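Local coordinates for OxyA protein (Actinoplanes teichomyceticus, PDB 5HH3) that is a haem-dependent cytochrome P450 that carries out oxidative phenolic coupling, cyclising the peptide precursor during biosynthesis of a glycopeptide antibiotic, at the interface of chains A and B. Coordinates in Å, arbitrary orientation; residue numbers count along the deposited sequence, not the author numbering. Chains: chain A/B, OxyA protein.

Contact 1: the interface of chains A and B. Residues chain A 176, 181-183, 185-186; chain B 46, 50, 52, 307.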
ATOM      1  N   SER A 176       4.187 -17.283  -2.450  1.00 38.97           N
ATOM      2  CA  SER A 176       4.099 -16.019  -1.718  1.00 39.57           C
ATOM      3  C   SER A 176       2.867 -15.973  -0.797  1.00 40.33           C
ATOM      4  O   SER A 176       2.927 -15.323   0.210  1.00 40.16           O
ATOM      5  CB  SER A 176       4.125 -14.794  -2.643  1.00 38.18           C
ATOM      6  OG  SER A 176       2.909 -14.644  -3.340  1.00 37.81           O
ATOM      7  N   SER A 181       7.316 -21.678   5.198  1.00 46.89           N
ATOM      8  CA  SER A 181       8.462 -20.879   5.616  1.00 45.92           C
ATOM      9  C   SER A 181       8.204 -19.418   5.255  1.00 43.53           C
ATOM     10  O   SER A 181       8.056 -19.079   4.076  1.00 41.18           O
ATOM     11  CB  SER A 181       9.700 -21.322   4.855  1.00 45.89           C
ATOM     12  OG  SER A 181      10.725 -20.377   4.984  1.00 45.40           O
ATOM     13  N   GLY A 182       8.191 -18.554   6.263  1.00 43.59           N
ATOM     14  CA  GLY A 182       7.997 -17.113   6.025  1.00 42.02           C
ATOM     15  C   GLY A 182       9.094 -16.503   5.168  1.00 40.83           C
ATOM     16  O   GLY A 182       8.835 -15.632   4.372  1.00 38.65           O
ATOM     17  N   LYS A 183      10.320 -16.987   5.333  1.00 42.22           N
ATOM     18  CA  LYS A 183      11.465 -16.530   4.539  1.00 42.16           C
ATOM     19  C   LYS A 183      11.222 -16.790   3.049  1.00 40.94           C
ATOM     20  O   LYS A 183      11.371 -15.897   2.202  1.00 38.97           O
ATOM     21  CB  LYS A 183      12.728 -17.248   5.036  1.00 44.76           C
ATOM     22  CG  LYS A 183      14.039 -16.484   4.915  1.00 45.91           C
ATOM     23  CD  LYS A 183      15.147 -17.361   5.459  1.00 48.18           C
ATOM     24  CE  LYS A 183      16.494 -16.683   5.551  1.00 49.97           C
ATOM     25  NZ  LYS A 183      16.842 -15.885   4.360  1.00 49.27           N
ATOM     26  N   ARG A 185       8.352 -17.199   1.635  1.00 39.19           N
ATOM     27  CA  ARG A 185       7.259 -16.293   1.197  1.00 37.94           C
ATOM     28  C   ARG A 185       7.770 -14.965   0.684  1.00 36.67           C
ATOM     29  O   ARG A 185       7.372 -14.516  -0.373  1.00 35.30           O
ATOM     30  CB  ARG A 185       6.242 -16.061   2.325  1.00 38.91           C
ATOM     31  CG  ARG A 185       5.312 -17.251   2.465  1.00 40.12           C
ATOM     32  CD  ARG A 185       4.661 -17.399   3.803  1.00 41.35           C
ATOM     33  NE  ARG A 185       3.377 -16.793   3.860  1.00 40.64           N
ATOM     34  CZ  ARG A 185       2.219 -17.356   4.232  1.00 41.06           C
ATOM     35  NH1 ARG A 185       2.076 -18.644   4.557  1.00 42.03           N
ATOM     36  NH2 ARG A 185       1.158 -16.575   4.257  1.00 40.35           N
ATOM     37  N   THR A 186       8.690 -14.369   1.427  1.00 37.83           N
ATOM     38  CA  THR A 186       9.339 -13.118   1.010  1.00 38.18           C
ATOM     39  C   THR A 186      10.028 -13.260  -0.335  1.00 37.50           C
ATOM     40  O   THR A 186       9.773 -12.492  -1.256  1.00 35.94           O
ATOM     41  CB  THR A 186      10.385 -12.689   2.038  1.00 40.21           C
ATOM     42  OG1 THR A 186       9.800 -12.735   3.342  1.00 41.99           O
ATOM     43  CG2 THR A 186      10.933 -11.290   1.732  1.00 40.45           C
TER
ATOM     44  N   GLU B  46      -0.120 -12.880   9.255  1.00 31.56           N
ATOM     45  CA  GLU B  46      -0.843 -13.679   8.261  1.00 33.16           C
ATOM     46  C   GLU B  46      -1.307 -14.957   8.958  1.00 34.44           C
ATOM     47  O   GLU B  46      -0.500 -15.630   9.620  1.00 32.84           O
ATOM     48  CB  GLU B  46       0.061 -14.039   7.079  1.00 33.17           C
ATOM     49  CG  GLU B  46       0.640 -12.837   6.392  1.00 32.66           C
ATOM     50  CD  GLU B  46       1.516 -13.216   5.213  1.00 33.48           C
ATOM     51  OE1 GLU B  46       2.559 -13.892   5.417  1.00 31.61           O
ATOM     52  OE2 GLU B  46       1.151 -12.828   4.099  1.00 33.67           O
ATOM     53  N   GLY B  50       3.303 -20.686   8.395  1.00 33.39           N
ATOM     54  CA  GLY B  50       4.323 -19.889   7.711  1.00 32.73           C
ATOM     55  C   GLY B  50       3.988 -18.402   7.608  1.00 31.40           C
ATOM     56  O   GLY B  50       4.800 -17.631   7.149  1.00 30.93           O
ATOM     57  N   ARG B  52       3.608 -14.549   8.078  1.00 27.71           N
ATOM     58  CA  ARG B  52       4.552 -13.593   8.614  1.00 26.43           C
ATOM     59  C   ARG B  52       3.870 -12.632   9.560  1.00 25.23           C
ATOM     60  O   ARG B  52       2.670 -12.404   9.460  1.00 24.97           O
ATOM     61  CB  ARG B  52       5.200 -12.813   7.473  1.00 26.58           C
ATOM     62  CG  ARG B  52       5.910 -13.711   6.463  1.00 28.29           C
ATOM     63  CD  ARG B  52       6.167 -12.939   5.184  1.00 29.43           C
ATOM     64  NE  ARG B  52       4.977 -12.907   4.343  1.00 30.91           N
ATOM     65  CZ  ARG B  52       4.865 -12.192   3.209  1.00 34.10           C
ATOM     66  NH1 ARG B  52       5.879 -11.439   2.757  1.00 33.60           N
ATOM     67  NH2 ARG B  52       3.720 -12.217   2.520  1.00 34.73           N
ATOM     68  N   GLY B 307      11.582 -13.414   7.641  1.00 27.15           N
ATOM     69  CA  GLY B 307      10.417 -13.081   6.798  1.00 27.63           C
ATOM     70  C   GLY B 307       9.437 -12.150   7.479  1.00 25.82           C
ATOM     71  O   GLY B 307       8.697 -11.455   6.811  1.00 26.50           O
TER
HETATM   72  O   HOH W   1       8.346 -10.632   4.151  1.00 34.40           O
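The carboxylate oxygen OE1 of B:Glu46 is approached from both chains: B:Arg52 of its own chain binds it with two N-H groups, and the guanidinium of A:Arg185 comes up to it across the interface. Inside chain B, the backbone N of B:Arg52 donates to the anti lone pair of OE1 at 2.9 Å in a nearly straight bond. The NE of the same arginine lies 2.8 Å from OE1 of B:Glu46, but arrives from above the carboxylate plane. A further bond from its NH2 to OE2 of B:Glu46 completes a side-on grip, which should fix both the rotation of the carboxylate and the lie of the arginine. The chain of B:Arg52 bends at CG-CD (chi3 -81°), turning the guanidinium back toward B:Glu46.

A:Arg185, on helix 182-205, meets B:Glu46 tip to tip. Its NH2 stands 3.2 Å from OE1 of B:Glu46, a salt bridge. The hydrogen-bond component is weak, with 123° at H. The planes of the A:Arg185 guanidinium and the B:Glu46 carboxylate are turned 66° apart. The aliphatic part of the same side chain runs past the loop of chain B, CD lying 3.4 Å from the carbonyl O of B:Gly50. Its CB sits over one face of the B:Arg52 guanidinium, toward the rim. NE of A:Arg185 and NE of B:Arg52 are 4.2 Å apart, and the shared carboxylate probably offsets the repulsion of these like charges.

At the N-terminal turn of the helix, the CA of A:Gly182 packs against CG of B:Arg52. One turn on, the hydroxyl of A:Thr186 bonds to the carbonyl O of A:Gly182 and also reaches water 1. That water lies at the guanidinium edge, 2.9 Å from NH1 of B:Arg52, and bridges the chains. It is held as well by the carbonyl O of B:Gly307, 2.8 Å away.

Contact 2: the interface of chains A and B. Residues chain A 186, 189-190, 193; chain B 75-76, 79-80, 292.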
ATOM      1  N   THR A 186       8.690 -14.369   1.427  1.00 37.83           N
ATOM      2  CA  THR A 186       9.339 -13.118   1.010  1.00 38.18           C
ATOM      3  C   THR A 186      10.028 -13.260  -0.335  1.00 37.50           C
ATOM      4  O   THR A 186       9.773 -12.492  -1.256  1.00 35.94           O
ATOM      5  CB  THR A 186      10.385 -12.689   2.038  1.00 40.21           C
ATOM      6  OG1 THR A 186       9.800 -12.735   3.342  1.00 41.99           O
ATOM      7  CG2 THR A 186      10.933 -11.290   1.732  1.00 40.45           C
ATOM      8  N   GLY A 189       7.504 -13.699  -3.155  1.00 38.46           N
ATOM      9  CA  GLY A 189       6.821 -12.422  -3.413  1.00 38.64           C
ATOM     10  C   GLY A 189       7.709 -11.471  -4.214  1.00 39.37           C
ATOM     11  O   GLY A 189       7.244 -10.778  -5.119  1.00 38.03           O
ATOM     12  N   ASN A 190       8.996 -11.458  -3.889  1.00 41.98           N
ATOM     13  CA  ASN A 190       9.963 -10.675  -4.656  1.00 43.76           C
ATOM     14  C   ASN A 190      10.131 -11.198  -6.092  1.00 44.21           C
ATOM     15  O   ASN A 190      10.205 -10.410  -7.039  1.00 42.81           O
ATOM     16  CB  ASN A 190      11.316 -10.610  -3.934  1.00 46.71           C
ATOM     17  CG  ASN A 190      11.324  -9.591  -2.813  1.00 48.47           C
ATOM     18  OD1 ASN A 190      12.086  -8.643  -2.840  1.00 51.34           O
ATOM     19  ND2 ASN A 190      10.447  -9.767  -1.840  1.00 50.28           N
ATOM     20  N   MET A 193       6.929 -10.225  -8.088  1.00 44.81           N
ATOM     21  CA  MET A 193       6.742  -8.805  -8.398  1.00 45.01           C
ATOM     22  C   MET A 193       7.782  -8.300  -9.392  1.00 46.20           C
ATOM     23  O   MET A 193       7.451  -7.478 -10.245  1.00 46.40           O
ATOM     24  CB  MET A 193       6.749  -7.942  -7.140  1.00 45.87           C
ATOM     25  CG  MET A 193       6.172  -6.534  -7.310  1.00 46.85           C
ATOM     26  SD  MET A 193       4.445  -6.419  -7.887  1.00 47.05           S
ATOM     27  CE  MET A 193       3.651  -7.674  -6.917  1.00 45.58           C
TER
ATOM     28  N   ARG B  75      15.701  -3.752   1.228  1.00 45.68           N
ATOM     29  CA  ARG B  75      15.413  -4.109  -0.169  1.00 45.48           C
ATOM     30  C   ARG B  75      14.320  -5.150  -0.355  1.00 45.38           C
ATOM     31  O   ARG B  75      13.511  -5.041  -1.284  1.00 44.56           O
ATOM     32  CB  ARG B  75      16.688  -4.650  -0.783  1.00 47.03           C
ATOM     33  CG  ARG B  75      16.629  -5.080  -2.243  1.00 49.92           C
ATOM     34  CD  ARG B  75      18.005  -5.600  -2.635  1.00 52.24           C
ATOM     35  NE  ARG B  75      18.435  -6.728  -1.786  1.00 53.18           N
ATOM     36  CZ  ARG B  75      18.150  -8.020  -1.996  1.00 55.50           C
ATOM     37  NH1 ARG B  75      17.414  -8.414  -3.037  1.00 57.75           N
ATOM     38  NH2 ARG B  75      18.607  -8.943  -1.151  1.00 55.09           N
ATOM     39  N   LEU B  76      14.314  -6.168   0.503  1.00 43.00           N
ATOM     40  CA  LEU B  76      13.387  -7.285   0.355  1.00 43.68           C
ATOM     41  C   LEU B  76      11.909  -6.953   0.631  1.00 45.00           C
ATOM     42  O   LEU B  76      11.019  -7.723   0.215  1.00 46.04           O
ATOM     43  CB  LEU B  76      13.824  -8.472   1.226  1.00 41.82           C
ATOM     44  CG  LEU B  76      15.037  -9.293   0.788  1.00 42.89           C
ATOM     45  CD1 LEU B  76      15.303 -10.309   1.889  1.00 42.88           C
ATOM     46  CD2 LEU B  76      14.865  -9.991  -0.565  1.00 44.00           C
ATOM     47  N   GLY B  79      10.550  -4.873  -2.651  1.00 57.59           N
ATOM     48  CA  GLY B  79      10.577  -5.805  -3.785  1.00 57.83           C
ATOM     49  C   GLY B  79       9.396  -6.778  -3.860  1.00 59.65           C
ATOM     50  O   GLY B  79       9.116  -7.308  -4.927  1.00 60.58           O
ATOM     51  N   GLY B  80       8.709  -7.014  -2.737  1.00 61.47           N
ATOM     52  CA  GLY B  80       7.467  -7.815  -2.705  1.00 64.58           C
ATOM     53  C   GLY B  80       6.161  -7.018  -2.762  1.00 66.41           C
ATOM     54  O   GLY B  80       5.086  -7.592  -2.547  1.00 66.84           O
ATOM     55  N   VAL B 292      12.833  -6.263   6.553  1.00 29.78           N
ATOM     56  CA  VAL B 292      12.484  -7.686   6.601  1.00 29.80           C
ATOM     57  C   VAL B 292      13.589  -8.431   7.333  1.00 28.84           C
ATOM     58  O   VAL B 292      14.748  -8.225   7.023  1.00 28.31           O
ATOM     59  CB  VAL B 292      12.349  -8.318   5.198  1.00 32.84           C
ATOM     60  CG1 VAL B 292      11.849  -9.758   5.301  1.00 33.07           C
ATOM     61  CG2 VAL B 292      11.403  -7.511   4.336  1.00 33.67           C
TER
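Helix 182-205 of chain A lies against the short helix 75-78 of chain B and the glycine pair that follows it, B:Gly79 and B:Gly80, while strand 291-293 of chain B meets the same helix nearer its N-terminal end. A polar link is made by the side-chain amide of A:Asn190. Its ND2 donates to the carbonyl O of B:Leu76 at 3.0 Å, with 158° at H. The carbonyl is met in its own plane, on a lone pair, and the acceptor is also nearly coplanar with the amide, so the bond is well aligned at both ends.

A second bond helps to hold the amide in this orientation: the same ND2 reaches back to the carbonyl O of A:Thr186, one turn earlier in the helix, at 2.9 Å. This one is less regular, since the donor stands above the carbonyl plane and the angle at H is 140°. With CG anti to the carbonyl carbon (chi1 -79°), the amide folds back toward the preceding turn while still facing chain B. Gripped by a carbonyl from each chain, the NH2 group is probably limited in its rotation.

Having no side chains, the glycines probably allow the backbone to approach the amide closely. OD1 of A:Asn190 lies 3.4 Å from CA of B:Gly79, a van der Waals contact, and CG of the asparagine packs on that same CA. Farther along the helix, A:Met193 touches with the base of its side chain, CB being 3.3 Å from the carbonyl O of B:Gly79.

Toward the strand the contact is mostly apolar, although the methyl CG2 of A:Thr186 also lies 3.9 Å from the carbonyl O of B:Leu76. This methyl, anti to the backbone N, touches two chain B side chains from one side, CG2 of A:Thr186 coming 4.1 Å from CB of B:Leu76. Tip to tip with B:Val292, it meets the methyl CG1 at 4.0 Å.

Contact 1 and contact 2 are neighbouring patches of one interface, their C-alpha centres about 10 Å apart, and both draw on helix 182-205 of chain A. A:Thr186 belongs to both, its hydroxyl serving contact 1 and its methyl contact 2. Contact 1 is dominated by charge and water near the helix start; contact 2, further along, rests on an amide, glycine backbone and apolar carbons. Chain B contributes several separate segments to one helix, so its surface follows the helix over successive turns. The interface is not an exact two-fold, and this pairing may reflect crystal packing rather than a biological dimer.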